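Local coordinates for malonyl coenzyme A-acyl carrier protein transacylase (Helicobacter pylori, PDB 2H1Y) that probably transfers the malonyl group of malonyl-CoA to holo-acyl carrier protein, releasing CoA, as a member of the FabD family of acyltransferases, at residues S143-G149 with M174-G180; C167-G173 with P263-Q267; I238-T242 with L255-Q259. All blocks are in the same frame, centred on the assembly; numbering follows the deposited sequence.

Interaction 1 of 3, residues S143-G149 with M174-G180; sequences SMMVVLG and MQVVLAG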
loop_
_atom_site.group_PDB
_atom_site.type_symbol
_atom_site.label_atom_id
_atom_site.label_comp_id
_atom_site.label_asym_id
_atom_site.label_seq_id
_atom_site.Cartn_x
_atom_site.Cartn_y
_atom_site.Cartn_z
ATOM N N SER A 143 -13.958 -10.872 5.004
ATOM C CA SER A 143 -13.555 -10.547 3.657
ATOM C C SER A 143 -13.620 -9.054 3.361
ATOM O O SER A 143 -14.027 -8.253 4.206
ATOM C CB SER A 143 -14.402 -11.311 2.644
ATOM O OG SER A 143 -13.738 -11.285 1.394
ATOM N N MET A 144 -13.194 -8.698 2.153
ATOM C CA MET A 144 -13.336 -7.347 1.631
ATOM C C MET A 144 -14.031 -7.341 0.259
ATOM O O MET A 144 -13.906 -8.296 -0.524
ATOM C CB MET A 144 -11.979 -6.650 1.628
ATOM C CG MET A 144 -11.611 -6.141 3.027
ATOM S SD MET A 144 -9.926 -5.594 3.210
ATOM C CE MET A 144 -10.005 -3.897 2.667
ATOM N N MET A 145 -14.784 -6.285 -0.027
ATOM C CA MET A 145 -15.638 -6.279 -1.202
ATOM C C MET A 145 -15.601 -4.946 -1.939
ATOM O O MET A 145 -16.054 -3.920 -1.414
ATOM C CB MET A 145 -17.072 -6.636 -0.781
ATOM C CG MET A 145 -18.124 -6.535 -1.876
ATOM S SD MET A 145 -19.784 -7.011 -1.327
ATOM C CE MET A 145 -20.283 -5.566 -0.393
ATOM N N VAL A 146 -15.097 -4.964 -3.168
ATOM C CA VAL A 146 -15.065 -3.739 -3.987
ATOM C C VAL A 146 -16.468 -3.394 -4.501
ATOM O O VAL A 146 -17.124 -4.217 -5.124
ATOM C CB VAL A 146 -14.065 -3.840 -5.189
ATOM C CG1 VAL A 146 -13.912 -2.516 -5.863
ATOM C CG2 VAL A 146 -12.707 -4.264 -4.742
ATOM N N VAL A 147 -16.924 -2.178 -4.232
ATOM C CA VAL A 147 -18.148 -1.654 -4.830
ATOM C C VAL A 147 -17.793 -0.542 -5.822
ATOM O O VAL A 147 -16.893 0.231 -5.586
ATOM C CB VAL A 147 -19.141 -1.107 -3.765
ATOM C CG1 VAL A 147 -20.515 -0.876 -4.383
ATOM C CG2 VAL A 147 -19.277 -2.060 -2.583
ATOM N N LEU A 148 -18.516 -0.462 -6.933
ATOM C CA LEU A 148 -18.231 0.538 -7.956
ATOM C C LEU A 148 -19.459 1.353 -8.306
ATOM O O LEU A 148 -20.489 0.807 -8.680
ATOM C CB LEU A 148 -17.711 -0.146 -9.214
ATOM C CG LEU A 148 -16.459 0.453 -9.845
ATOM C CD1 LEU A 148 -15.254 -0.485 -9.566
ATOM C CD2 LEU A 148 -16.685 0.624 -11.349
ATOM N N GLY A 149 -19.350 2.665 -8.173
ATOM C CA GLY A 149 -20.412 3.555 -8.612
ATOM C C GLY A 149 -21.430 4.030 -7.591
ATOM O O GLY A 149 -22.345 4.782 -7.942
ATOM N N MET A 174 -15.540 6.845 -7.328
ATOM C CA MET A 174 -16.656 6.055 -6.799
ATOM C C MET A 174 -16.319 4.580 -6.619
ATOM O O MET A 174 -17.157 3.698 -6.808
ATOM C CB MET A 174 -17.902 6.277 -7.651
ATOM C CG MET A 174 -18.277 7.774 -7.660
ATOM S SD MET A 174 -19.857 8.085 -8.431
ATOM C CE MET A 174 -20.988 7.537 -7.159
ATOM N N GLN A 175 -15.063 4.330 -6.253
ATOM C CA GLN A 175 -14.616 2.992 -5.888
ATOM C C GLN A 175 -14.420 2.908 -4.377
ATOM O O GLN A 175 -13.582 3.610 -3.816
ATOM C CB GLN A 175 -13.318 2.620 -6.614
ATOM C CG GLN A 175 -13.051 1.120 -6.587
ATOM C CD GLN A 175 -11.580 0.768 -6.680
ATOM O OE1 GLN A 175 -10.911 0.546 -5.653
ATOM N NE2 GLN A 175 -11.066 0.703 -7.911
ATOM N N VAL A 176 -15.203 2.054 -3.731
ATOM C CA VAL A 176 -15.169 1.911 -2.281
ATOM C C VAL A 176 -15.047 0.444 -1.881
ATOM O O VAL A 176 -15.796 -0.408 -2.340
ATOM C CB VAL A 176 -16.395 2.620 -1.610
ATOM C CG1 VAL A 176 -16.467 2.364 -0.119
ATOM C CG2 VAL A 176 -16.344 4.153 -1.878
ATOM N N VAL A 177 -14.075 0.155 -1.033
ATOM C CA VAL A 177 -13.888 -1.200 -0.551
ATOM C C VAL A 177 -14.519 -1.321 0.827
ATOM O O VAL A 177 -14.263 -0.501 1.701
ATOM C CB VAL A 177 -12.399 -1.580 -0.527
ATOM C CG1 VAL A 177 -12.217 -3.023 -0.056
ATOM C CG2 VAL A 177 -11.804 -1.408 -1.913
ATOM N N LEU A 178 -15.374 -2.329 0.996
ATOM C CA LEU A 178 -16.040 -2.583 2.265
ATOM C C LEU A 178 -15.401 -3.772 2.956
ATOM O O LEU A 178 -14.849 -4.647 2.289
ATOM C CB LEU A 178 -17.540 -2.799 2.084
ATOM C CG LEU A 178 -18.332 -1.732 1.311
ATOM C CD1 LEU A 178 -19.780 -2.175 1.118
ATOM C CD2 LEU A 178 -18.255 -0.319 1.894
ATOM N N ALA A 179 -15.447 -3.792 4.287
ATOM C CA ALA A 179 -14.863 -4.908 5.026
ATOM C C ALA A 179 -15.886 -5.499 5.973
ATOM O O ALA A 179 -16.803 -4.811 6.409
ATOM C CB ALA A 179 -13.634 -4.472 5.769
ATOM N N GLY A 180 -15.738 -6.783 6.282
ATOM C CA GLY A 180 -16.634 -7.417 7.235
ATOM C C GLY A 180 -16.821 -8.915 7.129
ATOM O O GLY A 180 -15.971 -9.634 6.582
#

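Interaction 2 of 3, residues C167-G173 with P263-Q267; sequences CANFNGG and PVRYQ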
loop_
_atom_site.group_PDB
_atom_site.type_symbol
_atom_site.label_atom_id
_atom_site.label_comp_id
_atom_site.label_asym_id
_atom_site.label_seq_id
_atom_site.Cartn_x
_atom_site.Cartn_y
_atom_site.Cartn_z
ATOM N N CYS A 167 -16.882 0.563 5.790
ATOM C CA CYS A 167 -16.059 1.144 4.744
ATOM C C CYS A 167 -14.558 1.070 5.071
ATOM O O CYS A 167 -14.108 1.518 6.136
ATOM C CB CYS A 167 -16.477 2.597 4.533
ATOM S SG CYS A 167 -18.157 2.787 3.908
ATOM N N ALA A 168 -13.779 0.540 4.135
ATOM C CA ALA A 168 -12.358 0.265 4.376
ATOM C C ALA A 168 -11.393 1.037 3.481
ATOM O O ALA A 168 -10.281 1.366 3.900
ATOM C CB ALA A 168 -12.097 -1.219 4.275
ATOM N N ASN A 169 -11.799 1.288 2.242
ATOM C CA ASN A 169 -11.033 2.152 1.350
ATOM C C ASN A 169 -11.951 3.162 0.700
ATOM O O ASN A 169 -13.056 2.808 0.249
ATOM C CB ASN A 169 -10.406 1.372 0.198
ATOM C CG ASN A 169 -9.397 0.338 0.632
ATOM O OD1 ASN A 169 -9.051 0.188 1.815
ATOM N ND2 ASN A 169 -8.911 -0.404 -0.354
ATOM N N PHE A 170 -11.481 4.398 0.607
ATOM C CA PHE A 170 -12.055 5.364 -0.317
ATOM C C PHE A 170 -11.034 5.660 -1.426
ATOM O O PHE A 170 -10.140 6.508 -1.296
ATOM C CB PHE A 170 -12.502 6.639 0.420
ATOM C CG PHE A 170 -13.506 6.391 1.535
ATOM C CD1 PHE A 170 -13.176 6.676 2.858
ATOM C CD2 PHE A 170 -14.776 5.889 1.255
ATOM C CE1 PHE A 170 -14.093 6.458 3.892
ATOM C CE2 PHE A 170 -15.695 5.662 2.278
ATOM C CZ PHE A 170 -15.350 5.950 3.605
ATOM N N ASN A 171 -11.178 4.946 -2.530
ATOM C CA ASN A 171 -10.163 4.961 -3.575
ATOM C C ASN A 171 -10.423 5.985 -4.656
ATOM O O ASN A 171 -9.592 6.171 -5.568
ATOM C CB ASN A 171 -10.006 3.568 -4.160
ATOM C CG ASN A 171 -9.416 2.605 -3.170
ATOM O OD1 ASN A 171 -8.660 2.990 -2.273
ATOM N ND2 ASN A 171 -9.752 1.341 -3.322
ATOM N N GLY A 172 -11.575 6.655 -4.529
ATOM C CA GLY A 172 -12.002 7.688 -5.486
ATOM C C GLY A 172 -12.603 7.075 -6.731
ATOM O O GLY A 172 -12.586 5.854 -6.907
ATOM N N GLY A 173 -13.149 7.931 -7.593
ATOM C CA GLY A 173 -13.776 7.479 -8.827
ATOM C C GLY A 173 -14.895 6.543 -8.461
ATOM O O GLY A 173 -15.146 5.557 -9.164
ATOM N N PRO A 263 -10.621 3.643 7.809
ATOM C CA PRO A 263 -10.669 3.659 6.356
ATOM C C PRO A 263 -9.408 4.269 5.752
ATOM O O PRO A 263 -8.908 5.300 6.236
ATOM C CB PRO A 263 -11.852 4.575 6.059
ATOM C CG PRO A 263 -12.750 4.392 7.217
ATOM C CD PRO A 263 -11.841 4.221 8.400
ATOM N N VAL A 264 -8.887 3.613 4.717
ATOM C CA VAL A 264 -7.800 4.171 3.935
ATOM C C VAL A 264 -8.431 5.279 3.114
ATOM O O VAL A 264 -9.285 5.025 2.257
ATOM C CB VAL A 264 -7.147 3.094 3.037
ATOM C CG1 VAL A 264 -6.194 3.720 1.987
ATOM C CG2 VAL A 264 -6.446 2.064 3.891
ATOM N N ARG A 265 -8.038 6.514 3.397
ATOM C CA ARG A 265 -8.627 7.669 2.719
ATOM C C ARG A 265 -7.779 8.126 1.553
ATOM O O ARG A 265 -7.336 9.283 1.495
ATOM C CB ARG A 265 -8.827 8.823 3.700
ATOM C CG ARG A 265 -9.815 8.545 4.800
ATOM C CD ARG A 265 -10.548 9.809 5.128
ATOM N NE ARG A 265 -9.810 10.602 6.102
ATOM C CZ ARG A 265 -9.819 11.933 6.162
ATOM N NH1 ARG A 265 -10.516 12.639 5.280
ATOM N NH2 ARG A 265 -9.115 12.554 7.104
ATOM N N TYR A 266 -7.564 7.216 0.610
ATOM C CA TYR A 266 -6.626 7.459 -0.478
ATOM C C TYR A 266 -7.029 8.655 -1.359
ATOM O O TYR A 266 -6.171 9.471 -1.742
ATOM C CB TYR A 266 -6.385 6.186 -1.309
ATOM C CG TYR A 266 -5.346 6.414 -2.358
ATOM C CD1 TYR A 266 -3.992 6.375 -2.049
ATOM C CD2 TYR A 266 -5.714 6.735 -3.659
ATOM C CE1 TYR A 266 -3.034 6.626 -3.034
ATOM C CE2 TYR A 266 -4.762 6.990 -4.653
ATOM C CZ TYR A 266 -3.430 6.932 -4.334
ATOM O OH TYR A 266 -2.499 7.190 -5.313
ATOM N N GLN A 267 -8.324 8.747 -1.668
ATOM C CA GLN A 267 -8.919 9.915 -2.337
ATOM C C GLN A 267 -8.590 11.279 -1.692
ATOM O O GLN A 267 -8.027 12.163 -2.346
ATOM C CB GLN A 267 -10.433 9.753 -2.416
ATOM C CG GLN A 267 -11.138 11.010 -2.842
ATOM C CD GLN A 267 -12.481 10.723 -3.450
ATOM O OE1 GLN A 267 -13.367 10.150 -2.809
ATOM N NE2 GLN A 267 -12.645 11.116 -4.695
#

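Interaction 3 of 3, residues I238-T242 with L255-Q259; sequences ISNAT and LLSLQ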
loop_
_atom_site.group_PDB
_atom_site.type_symbol
_atom_site.label_atom_id
_atom_site.label_comp_id
_atom_site.label_asym_id
_atom_site.label_seq_id
_atom_site.Cartn_x
_atom_site.Cartn_y
_atom_site.Cartn_z
ATOM N N ILE A 238 2.064 11.042 4.051
ATOM C CA ILE A 238 0.666 11.382 4.260
ATOM C C ILE A 238 -0.098 10.186 4.832
ATOM O O ILE A 238 -0.077 9.090 4.266
ATOM C CB ILE A 238 0.002 11.870 2.950
ATOM C CG1 ILE A 238 0.953 12.763 2.149
ATOM C CG2 ILE A 238 -1.297 12.591 3.234
ATOM C CD1 ILE A 238 1.294 14.110 2.790
ATOM N N SER A 239 -0.766 10.395 5.962
ATOM C CA SER A 239 -1.460 9.316 6.645
ATOM C C SER A 239 -2.763 8.917 5.930
ATOM O O SER A 239 -3.636 9.757 5.714
ATOM C CB SER A 239 -1.740 9.732 8.094
ATOM O OG SER A 239 -2.801 8.973 8.674
ATOM N N ASN A 240 -2.904 7.642 5.579
ATOM C CA ASN A 240 -4.200 7.141 5.119
ATOM C C ASN A 240 -5.276 7.361 6.175
ATOM O O ASN A 240 -6.459 7.497 5.840
ATOM C CB ASN A 240 -4.160 5.647 4.786
ATOM C CG ASN A 240 -3.302 5.313 3.557
ATOM O OD1 ASN A 240 -2.932 6.176 2.762
ATOM N ND2 ASN A 240 -3.007 4.039 3.402
ATOM N N ALA A 241 -4.872 7.405 7.444
ATOM C CA ALA A 241 -5.845 7.503 8.537
ATOM C C ALA A 241 -6.440 8.919 8.746
ATOM O O ALA A 241 -7.665 9.060 8.882
ATOM C CB ALA A 241 -5.265 6.942 9.818
ATOM N N THR A 242 -5.586 9.951 8.721
ATOM C CA THR A 242 -6.002 11.338 8.991
ATOM C C THR A 242 -5.796 12.317 7.823
ATOM O O THR A 242 -6.167 13.480 7.902
ATOM C CB THR A 242 -5.271 11.945 10.255
ATOM O OG1 THR A 242 -3.881 12.172 9.962
ATOM C CG2 THR A 242 -5.406 11.061 11.479
ATOM N N LEU A 255 0.290 6.731 13.913
ATOM C CA LEU A 255 -0.477 6.735 12.671
ATOM C C LEU A 255 -0.514 5.397 11.890
ATOM O O LEU A 255 -1.565 5.041 11.329
ATOM C CB LEU A 255 -0.101 7.936 11.800
ATOM C CG LEU A 255 -0.602 9.232 12.464
ATOM C CD1 LEU A 255 0.049 10.457 11.910
ATOM C CD2 LEU A 255 -2.143 9.358 12.413
ATOM N N LEU A 256 0.596 4.654 11.890
ATOM C CA LEU A 256 0.607 3.306 11.319
ATOM C C LEU A 256 -0.206 2.330 12.168
ATOM O O LEU A 256 -0.587 1.273 11.667
ATOM C CB LEU A 256 2.032 2.778 11.122
ATOM C CG LEU A 256 2.892 3.397 10.010
ATOM C CD1 LEU A 256 4.289 2.809 9.969
ATOM C CD2 LEU A 256 2.235 3.274 8.613
ATOM N N SER A 257 -0.474 2.681 13.435
ATOM C CA SER A 257 -1.319 1.855 14.323
ATOM C C SER A 257 -2.757 2.061 13.928
ATOM O O SER A 257 -3.486 1.126 13.619
ATOM C CB SER A 257 -1.239 2.304 15.791
ATOM O OG SER A 257 0.006 2.052 16.410
ATOM N N LEU A 258 -3.139 3.326 13.966
ATOM C CA LEU A 258 -4.499 3.756 13.786
ATOM C C LEU A 258 -5.030 3.413 12.382
ATOM O O LEU A 258 -6.221 3.095 12.209
ATOM C CB LEU A 258 -4.546 5.267 14.052
ATOM C CG LEU A 258 -5.836 5.923 14.534
ATOM C CD1 LEU A 258 -6.409 6.874 13.460
ATOM C CD2 LEU A 258 -6.875 4.906 15.059
ATOM N N GLN A 259 -4.132 3.472 11.402
ATOM C CA GLN A 259 -4.431 3.110 10.029
ATOM C C GLN A 259 -5.259 1.825 9.956
ATOM O O GLN A 259 -6.320 1.806 9.323
ATOM C CB GLN A 259 -3.122 2.945 9.253
ATOM C CG GLN A 259 -3.291 2.934 7.750
ATOM C CD GLN A 259 -2.381 1.938 7.098
ATOM O OE1 GLN A 259 -2.359 0.757 7.466
ATOM N NE2 GLN A 259 -1.605 2.404 6.134
HETATM O O HOH W 1 -2.080 6.465 8.902
#

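Interaction 1 of 3, residues S143-G149 with M174-G180
L178, M174 and V177 lose the most surface where strand 175-179 lies antiparallel to 143-148. Take L178 first. It forms a hydrogen-bonded pair with M145: M145 N donates to L178 O at 2.8 Å and L178 N to M145 O at 3.0 Å. Its CD1 sits 3.7 Å from M145 CE and 3.7 Å from V147 CG2, so one leucine methyl bridges two residues of the partner strand on the face they share. V177 does the matching job on the other face. It stands in a non-hydrogen-bonded pair with V146, V177 CG2 lying 4.1 Å from V146 CG2, and V177 CG1 meets M144 CE at 3.6 Å. M174 closes the far end differently: its O accepts from G149 N at 2.8 Å, while its CE reaches within 3.2 Å of G149 O at the exposed end of the strand pair. G149 itself has backbone angles that only glycine takes comfortably. These are the two central strands of the four-stranded antiparallel sheet, in the βαββαβ order of a ferredoxin-like subdomain. Strand 199-202 flanks 143-148, strand 165-172 flanks 175-179, and helix 189-195 packs L192 against M145 and V147.

Interaction 2 of 3, residues C167-G173 with P263-Q267
F170 lays its ring beside the P263 pyrrolidine, with F170 CE1 3.6 Å from P263 CB, while R265 CG comes up at the ring edge, 4.3 Å from F170 CD1. Underneath, the two backbones run the same way and hold each other through three bonds: V264 N to A168 O at 2.8 Å, F170 N to V264 O at 2.8 Å, and Q267 N to F170 O at 2.9 Å. The last one matters for the helix: R265 is the N-cap, so the strand's carbonyl takes up an amide of the first turn. N169 and V264 make a single bridge rather than a continued strand pairing. G172, at positive phi, passes close to Q267. Strand 165-172 is an outer strand of the small antiparallel sheet, and A168 and N169 form a classic beta bulge opposite V177 of strand 175-179. Helix 152-160 packs on C167 and F170, whereas helix 288-294 receives Y266, whose OH bonds N293.

Interaction 3 of 3, residues I238-T242 with L255-Q259
The rotamer to look at is S239. Its chi1 of 159° (t) swings OG back over the turn that follows, where it accepts from T242 N at 3.0 Å and weakly from A241 N at 2.9 Å: an ST motif. The same OG donates to a water at 2.6 Å, and that water donates to L255 O at 2.9 Å, so the turn and the helix are tied through solvent. L255 O does double duty, since Q259 N also bonds it at 3.0 Å within the helix. L255 is an ordinary m,t leucine, and its CD2 lies 3.8 Å from S239 OG and 3.8 Å from T242 CG2. T242, with chi1 p, gives its OG1 to E244. A241 points its methyl into the helix, CB 3.9 Å from Q259 CA and 3.8 Å from L258 CD1; L258 has chi2 at -113°, between wells. Q259 is also off-well at chi2 (-141°), and its amide bonds R129, E107 and the carbonyl of S104, part of the family's GHSLG sequence. The contact thus joins the loop leaving strand 236-238 to residues 255-259 of helix 249-259, with strand 245-246 against L255 and helix 105-116 against S239 and L256.

Interactions 1 and 2 are mostly buried; interaction 3 is only partly so. Interaction 1 pairs two inner strands by regular backbone bonding with apolar packing on both faces. Interaction 2 picks up the next strand of that sheet, where V177 O reaches A168 N at 2.7 Å and N169 N at 3.1 Å, both probable hydrogen bonds, and leads on to a helix start. Interaction 3, nested in the chain between the segments of interaction 2, relies on methyl contacts and one water. R265 N lies 3.1 Å from N240 O, a probable hydrogen bond joining 263-267 to 238-242. Interactions 1 and 3 stay about 10 Å apart at their nearest atoms, and interaction 2 touches both.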